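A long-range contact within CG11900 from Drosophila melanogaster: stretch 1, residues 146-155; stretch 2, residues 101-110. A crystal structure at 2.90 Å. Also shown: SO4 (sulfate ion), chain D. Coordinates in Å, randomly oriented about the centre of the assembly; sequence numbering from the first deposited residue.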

ATOM      1  N   GLN A 146       0.184  24.572  17.028  1.00 80.00           N
ATOM      2  CA  GLN A 146       0.938  25.322  16.024  1.00 78.10           C
ATOM      3  C   GLN A 146       0.884  24.690  14.639  1.00 75.46           C
ATOM      4  O   GLN A 146       0.895  25.400  13.636  1.00 74.37           O
ATOM      5  CB  GLN A 146       2.401  25.478  16.464  1.00 80.90           C
ATOM      6  CG  GLN A 146       2.575  26.261  17.759  1.00 84.79           C
ATOM      7  CD  GLN A 146       4.012  26.738  18.002  1.00 86.63           C
ATOM      8  OE1 GLN A 146       4.958  25.941  18.025  1.00 87.57           O
ATOM      9  NE2 GLN A 146       4.175  28.049  18.186  1.00 86.63           N
ATOM     10  N   TYR A 147       0.814  23.362  14.586  1.00 73.38           N
ATOM     11  CA  TYR A 147       0.749  22.658  13.307  1.00 71.71           C
ATOM     12  C   TYR A 147      -0.513  23.047  12.549  1.00 70.08           C
ATOM     13  O   TYR A 147      -0.468  23.266  11.338  1.00 69.95           O
ATOM     14  CB  TYR A 147       0.759  21.141  13.511  1.00 71.72           C
ATOM     15  CG  TYR A 147       0.961  20.362  12.227  1.00 71.64           C
ATOM     16  CD1 TYR A 147       2.230  19.933  11.838  1.00 71.26           C
ATOM     17  CD2 TYR A 147      -0.115  20.065  11.389  1.00 72.94           C
ATOM     18  CE1 TYR A 147       2.422  19.224  10.646  1.00 70.57           C
ATOM     19  CE2 TYR A 147       0.069  19.359  10.194  1.00 72.30           C
ATOM     20  CZ  TYR A 147       1.342  18.940   9.830  1.00 70.99           C
ATOM     21  OH  TYR A 147       1.526  18.235   8.660  1.00 69.74           O
ATOM     22  N   PHE A 148      -1.635  23.114  13.266  1.00 68.32           N
ATOM     23  CA  PHE A 148      -2.921  23.491  12.680  1.00 67.76           C
ATOM     24  C   PHE A 148      -2.873  24.886  12.066  1.00 67.09           C
ATOM     25  O   PHE A 148      -3.433  25.118  10.985  1.00 67.34           O
ATOM     26  CB  PHE A 148      -4.042  23.462  13.733  1.00 68.18           C
ATOM     27  CG  PHE A 148      -4.484  22.078  14.118  1.00 67.65           C
ATOM     28  CD1 PHE A 148      -4.065  21.504  15.314  1.00 67.58           C
ATOM     29  CD2 PHE A 148      -5.297  21.336  13.266  1.00 66.14           C
ATOM     30  CE1 PHE A 148      -4.445  20.211  15.650  1.00 67.01           C
ATOM     31  CE2 PHE A 148      -5.681  20.045  13.593  1.00 65.41           C
ATOM     32  CZ  PHE A 148      -5.253  19.483  14.788  1.00 66.29           C
ATOM     33  N   VAL A 149      -2.226  25.809  12.780  1.00 65.36           N
ATOM     34  CA  VAL A 149      -2.090  27.191  12.338  1.00 64.03           C
ATOM     35  C   VAL A 149      -1.326  27.230  11.031  1.00 62.54           C
ATOM     36  O   VAL A 149      -1.794  27.796  10.042  1.00 61.50           O
ATOM     37  CB  VAL A 149      -1.315  28.056  13.375  1.00 65.11           C
ATOM     38  CG1 VAL A 149      -1.146  29.476  12.839  1.00 64.78           C
ATOM     39  CG2 VAL A 149      -2.061  28.092  14.699  1.00 62.86           C
ATOM     40  N   TRP A 150      -0.134  26.632  11.051  1.00 61.35           N
ATOM     41  CA  TRP A 150       0.741  26.568   9.879  1.00 58.92           C
ATOM     42  C   TRP A 150       0.005  25.876   8.731  1.00 57.22           C
ATOM     43  O   TRP A 150       0.004  26.363   7.600  1.00 56.96           O
ATOM     44  CB  TRP A 150       2.035  25.812  10.227  1.00 58.57           C
ATOM     45  CG  TRP A 150       2.819  25.334   9.025  1.00 59.51           C
ATOM     46  CD1 TRP A 150       3.455  26.107   8.088  1.00 59.12           C
ATOM     47  CD2 TRP A 150       3.006  23.978   8.616  1.00 59.71           C
ATOM     48  NE1 TRP A 150       4.017  25.316   7.123  1.00 58.93           N
ATOM     49  CE2 TRP A 150       3.757  24.003   7.420  1.00 60.08           C
ATOM     50  CE3 TRP A 150       2.607  22.738   9.137  1.00 60.30           C
ATOM     51  CZ2 TRP A 150       4.124  22.834   6.740  1.00 60.74           C
ATOM     52  CZ3 TRP A 150       2.970  21.582   8.460  1.00 60.63           C
ATOM     53  CH2 TRP A 150       3.720  21.639   7.273  1.00 60.55           C
ATOM     54  N   ALA A 151      -0.627  24.746   9.036  1.00 54.53           N
ATOM     55  CA  ALA A 151      -1.389  24.007   8.044  1.00 54.34           C
ATOM     56  C   ALA A 151      -2.343  24.956   7.328  1.00 55.07           C
ATOM     57  O   ALA A 151      -2.440  24.970   6.098  1.00 53.14           O
ATOM     58  CB  ALA A 151      -2.183  22.893   8.715  1.00 52.97           C
ATOM     59  N   LYS A 152      -3.054  25.757   8.112  1.00 56.87           N
ATOM     60  CA  LYS A 152      -4.007  26.699   7.544  1.00 58.05           C
ATOM     61  C   LYS A 152      -3.327  27.736   6.655  1.00 57.62           C
ATOM     62  O   LYS A 152      -3.817  28.034   5.566  1.00 56.89           O
ATOM     63  CB  LYS A 152      -4.801  27.408   8.646  1.00 57.96           C
ATOM     64  CG  LYS A 152      -6.111  27.978   8.108  1.00 58.38           C
ATOM     65  CD  LYS A 152      -6.907  28.764   9.124  1.00 58.17           C
ATOM     66  CE  LYS A 152      -8.261  29.148   8.540  1.00 56.45           C
ATOM     67  NZ  LYS A 152      -8.131  29.815   7.210  1.00 54.54           N
ATOM     68  N   LYS A 153      -2.198  28.275   7.116  1.00 57.46           N
ATOM     69  CA  LYS A 153      -1.463  29.270   6.338  1.00 57.57           C
ATOM     70  C   LYS A 153      -1.066  28.693   4.974  1.00 56.83           C
ATOM     71  O   LYS A 153      -1.180  29.372   3.954  1.00 56.99           O
ATOM     72  CB  LYS A 153      -0.215  29.744   7.100  1.00 56.63           C
ATOM     73  CG  LYS A 153      -0.487  30.581   8.352  1.00 54.86           C
ATOM     74  CD  LYS A 153       0.826  30.870   9.080  1.00 57.02           C
ATOM     75  CE  LYS A 153       0.671  31.083  10.596  1.00 58.44           C
ATOM     76  NZ  LYS A 153       0.307  32.473  11.008  1.00 57.69           N
ATOM     77  N   VAL A 154      -0.604  27.446   4.955  1.00 56.44           N
ATOM     78  CA  VAL A 154      -0.230  26.803   3.702  1.00 57.46           C
ATOM     79  C   VAL A 154      -1.472  26.532   2.857  1.00 59.83           C
ATOM     80  O   VAL A 154      -1.562  26.969   1.703  1.00 60.31           O
ATOM     81  CB  VAL A 154       0.470  25.457   3.930  1.00 56.91           C
ATOM     82  CG1 VAL A 154       0.737  24.794   2.588  1.00 56.08           C
ATOM     83  CG2 VAL A 154       1.782  25.662   4.694  1.00 57.90           C
ATOM     84  N   VAL A 155      -2.426  25.808   3.443  1.00 62.06           N
ATOM     85  CA  VAL A 155      -3.677  25.455   2.767  1.00 61.90           C
ATOM     86  C   VAL A 155      -4.407  26.696   2.279  1.00 62.16           C
ATOM     87  O   VAL A 155      -5.107  26.639   1.274  1.00 62.82           O
ATOM     88  CB  VAL A 155      -4.628  24.647   3.700  1.00 61.25           C
ATOM     89  CG1 VAL A 155      -5.958  24.388   3.006  1.00 61.16           C
ATOM     90  CG2 VAL A 155      -3.993  23.329   4.075  1.00 61.39           C
TER
HETATM   91  S   SO4 D 301       6.513  18.457  11.765  1.00 81.80           S
HETATM   92  O1  SO4 D 301       5.494  17.659  12.476  1.00 82.87           O
HETATM   93  O2  SO4 D 301       6.615  19.774  12.419  1.00 82.45           O
HETATM   94  O3  SO4 D 301       7.802  17.753  11.834  1.00 80.94           O
HETATM   95  O4  SO4 D 301       6.113  18.634  10.356  1.00 80.98           O
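Stretch 2 101-110: RKRLQIENAA

Two helices of one chain, at least 44 residues apart in sequence at every contact, pack side by side. Stretch 1 is helical throughout, its backbone held by regular i to i+4 hydrogen bonds such as Val154 N to Trp150 O (2.9 Å). Stretch 2 continues a helix that begins earlier in the chain, through Glu107, and then leaves it; its internal bonds are looser, several of them weak, though Asn108 N to Leu104 O is a firm 2.7 Å. The two helices run in the same general direction, their N-to-C vectors 33° apart, and their axes approach to 8.5 Å. The backbones draw together toward the C-terminal end: the CA atoms of Trp150 and Lys102 are 7.9 Å apart, those of Val154 and Ile106 only 4.5 Å. The wider gap holds the indole of Trp150 and the side chain of Lys102; where the backbones come close, the branched side chains of Val154 and Ile106 meet directly. The contact buries 404 Å², both sides summed.

Aromatic and charged contacts dominate the wide end. The CA-to-CB bond of Trp150 (chi1 163°, t) points toward stretch 2, and that of Lys102 (chi1 -70°, m) toward stretch 1. The lysine chain lies over the indole: NZ of Lys102 is 3.7 Å from the centroid of the six-membered ring of Trp150, 21° off the ring normal, a cation-pi contact, and CG of Lys102 is 4.2 Å from the same centroid in a CH-pi contact. Its chi2 and chi3 are both t, so the chain arches over the ring before chi4 (-85°, m) brings NZ down toward it, with NZ of Lys102 3.5 Å from CZ3 of Trp150. Tyr147, one turn earlier, sets its CD1 4.1 Å from NZ of Lys102.

Polar contacts across the stretches are few. NE1 of Trp150 donates a weak hydrogen bond to the backbone O of Lys102 (3.4 Å, 153°), so this one lysine meets the indole through both its carbonyl and its side chain. OE1 of Gln105 lies 3.2 Å from CZ2 of Trp150, a close approach to a ring carbon and no hydrogen bond; the side-chain amide is satisfied elsewhere in the structure. The sulfate, probably from the crystallisation liquor, gives the Lys102 ammonium an anionic partner: NZ of Lys102 donates to O2 of SO4 at 2.8 Å and, weakly, to O4 of SO4 at 3.1 Å. That O4 also sits at the edge of the Tyr147 ring, 3.7 Å from CE1 of Tyr147.

Apolar packing closes the narrow end. The CA-to-CB bond of Ile106 points sideways to stretch 1, but the end of the side chain comes nearer: CD1 of Ile106 reaches the edge of the indole, 3.9 Å from CD1 of Trp150, and lies 3.6 Å from CB of Lys153. CG1 of Ile106 packs against CG2 of Val154 at 3.5 Å, and that methyl is also 4.0 Å from CB of Gln105. Beyond the helix, CB of Ala109 approaches the backbone O of Val154 at 4.1 Å.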

ATOM      1  N   ARG A 101      11.832  25.036   5.988  1.00 73.65           N
ATOM      2  CA  ARG A 101      11.102  24.199   5.031  1.00 73.87           C
ATOM      3  C   ARG A 101       9.598  24.448   5.135  1.00 73.31           C
ATOM      4  O   ARG A 101       8.857  24.290   4.156  1.00 73.78           O
ATOM      5  CB  ARG A 101      11.383  22.706   5.263  1.00 74.08           C
ATOM      6  CG  ARG A 101      12.821  22.292   4.973  1.00 76.13           C
ATOM      7  CD  ARG A 101      12.894  20.941   4.278  1.00 76.82           C
ATOM      8  NE  ARG A 101      12.356  19.846   5.080  1.00 79.75           N
ATOM      9  CZ  ARG A 101      12.922  19.363   6.183  1.00 79.02           C
ATOM     10  NH1 ARG A 101      14.062  19.882   6.630  1.00 75.88           N
ATOM     11  NH2 ARG A 101      12.340  18.355   6.835  1.00 79.06           N
ATOM     12  N   LYS A 102       9.153  24.840   6.323  1.00 72.32           N
ATOM     13  CA  LYS A 102       7.747  25.124   6.552  1.00 70.92           C
ATOM     14  C   LYS A 102       7.432  26.507   6.009  1.00 71.38           C
ATOM     15  O   LYS A 102       6.458  26.689   5.283  1.00 72.28           O
ATOM     16  CB  LYS A 102       7.427  25.064   8.044  1.00 69.67           C
ATOM     17  CG  LYS A 102       7.466  23.663   8.633  1.00 68.94           C
ATOM     18  CD  LYS A 102       7.190  23.702  10.131  1.00 67.09           C
ATOM     19  CE  LYS A 102       7.058  22.310  10.726  1.00 65.59           C
ATOM     20  NZ  LYS A 102       5.686  21.745  10.595  1.00 61.88           N
ATOM     21  N   ARG A 103       8.271  27.478   6.354  1.00 70.93           N
ATOM     22  CA  ARG A 103       8.085  28.847   5.897  1.00 71.16           C
ATOM     23  C   ARG A 103       7.920  28.916   4.374  1.00 69.08           C
ATOM     24  O   ARG A 103       7.049  29.629   3.854  1.00 67.38           O
ATOM     25  CB  ARG A 103       9.272  29.711   6.348  1.00 75.00           C
ATOM     26  CG  ARG A 103       9.477  29.762   7.872  1.00 79.61           C
ATOM     27  CD  ARG A 103      10.354  30.956   8.301  1.00 83.01           C
ATOM     28  NE  ARG A 103      11.789  30.707   8.184  1.00 85.25           N
ATOM     29  CZ  ARG A 103      12.543  30.191   9.150  1.00 86.79           C
ATOM     30  NH1 ARG A 103      11.991  29.870  10.315  1.00 86.58           N
ATOM     31  NH2 ARG A 103      13.847  29.999   8.951  1.00 86.74           N
ATOM     32  N   LEU A 104       8.753  28.162   3.661  1.00 66.75           N
ATOM     33  CA  LEU A 104       8.707  28.139   2.197  1.00 64.55           C
ATOM     34  C   LEU A 104       7.416  27.509   1.648  1.00 63.71           C
ATOM     35  O   LEU A 104       6.915  27.916   0.595  1.00 64.33           O
ATOM     36  CB  LEU A 104       9.945  27.408   1.647  1.00 61.68           C
ATOM     37  CG  LEU A 104      11.267  28.150   1.873  1.00 59.98           C
ATOM     38  CD1 LEU A 104      12.435  27.254   1.578  1.00 59.59           C
ATOM     39  CD2 LEU A 104      11.307  29.389   1.014  1.00 58.23           C
ATOM     40  N   GLN A 105       6.885  26.521   2.364  1.00 61.03           N
ATOM     41  CA  GLN A 105       5.661  25.861   1.949  1.00 58.64           C
ATOM     42  C   GLN A 105       4.535  26.845   1.753  1.00 57.80           C
ATOM     43  O   GLN A 105       3.688  26.682   0.868  1.00 55.33           O
ATOM     44  CB  GLN A 105       5.255  24.808   2.967  1.00 58.68           C
ATOM     45  CG  GLN A 105       5.810  23.469   2.594  1.00 58.74           C
ATOM     46  CD  GLN A 105       5.290  22.367   3.450  1.00 57.54           C
ATOM     47  OE1 GLN A 105       4.086  22.197   3.606  1.00 58.84           O
ATOM     48  NE2 GLN A 105       6.197  21.602   4.020  1.00 57.53           N
ATOM     49  N   ILE A 106       4.526  27.869   2.591  1.00 58.00           N
ATOM     50  CA  ILE A 106       3.510  28.891   2.495  1.00 59.34           C
ATOM     51  C   ILE A 106       3.789  29.794   1.304  1.00 62.69           C
ATOM     52  O   ILE A 106       2.865  30.191   0.596  1.00 64.61           O
ATOM     53  CB  ILE A 106       3.472  29.744   3.755  1.00 56.18           C
ATOM     54  CG1 ILE A 106       3.133  28.853   4.960  1.00 53.52           C
ATOM     55  CG2 ILE A 106       2.493  30.873   3.560  1.00 55.69           C
ATOM     56  CD1 ILE A 106       3.253  29.535   6.299  1.00 46.84           C
ATOM     57  N   GLU A 107       5.065  30.095   1.074  1.00 63.61           N
ATOM     58  CA  GLU A 107       5.474  30.973  -0.022  1.00 65.08           C
ATOM     59  C   GLU A 107       5.299  30.362  -1.400  1.00 66.41           C
ATOM     60  O   GLU A 107       4.681  30.957  -2.280  1.00 67.95           O
ATOM     61  CB  GLU A 107       6.939  31.374   0.137  1.00 66.62           C
ATOM     62  CG  GLU A 107       7.280  32.097   1.428  1.00 68.84           C
ATOM     63  CD  GLU A 107       6.634  33.469   1.537  1.00 70.90           C
ATOM     64  OE1 GLU A 107       6.482  34.140   0.484  1.00 71.24           O
ATOM     65  OE2 GLU A 107       6.302  33.880   2.677  1.00 70.45           O
ATOM     66  N   ASN A 108       5.861  29.176  -1.585  1.00 67.18           N
ATOM     67  CA  ASN A 108       5.792  28.498  -2.864  1.00 69.93           C
ATOM     68  C   ASN A 108       4.495  27.755  -3.074  1.00 71.97           C
ATOM     69  O   ASN A 108       4.319  27.073  -4.083  1.00 72.22           O
ATOM     70  CB  ASN A 108       6.956  27.523  -2.988  1.00 70.76           C
ATOM     71  CG  ASN A 108       8.287  28.226  -3.046  1.00 70.45           C
ATOM     72  OD1 ASN A 108       8.457  29.171  -3.821  1.00 69.85           O
ATOM     73  ND2 ASN A 108       9.244  27.774  -2.227  1.00 68.06           N
ATOM     74  N   ALA A 109       3.595  27.886  -2.108  1.00 74.89           N
ATOM     75  CA  ALA A 109       2.292  27.232  -2.161  1.00 76.56           C
ATOM     76  C   ALA A 109       1.554  27.503  -3.474  1.00 76.91           C
ATOM     77  O   ALA A 109       1.633  26.713  -4.416  1.00 76.60           O
ATOM     78  CB  ALA A 109       1.439  27.692  -0.979  1.00 76.23           C
ATOM     79  N   ALA A 110       0.841  28.627  -3.516  1.00 78.09           N
ATOM     80  CA  ALA A 110       0.058  29.050  -4.677  1.00 78.60           C
ATOM     81  C   ALA A 110       0.836  29.069  -5.987  1.00 79.27           C
ATOM     82  O   ALA A 110       0.252  29.185  -7.061  1.00 79.81           O
ATOM     83  CB  ALA A 110      -0.522  30.432  -4.417  1.00 78.65           C
TER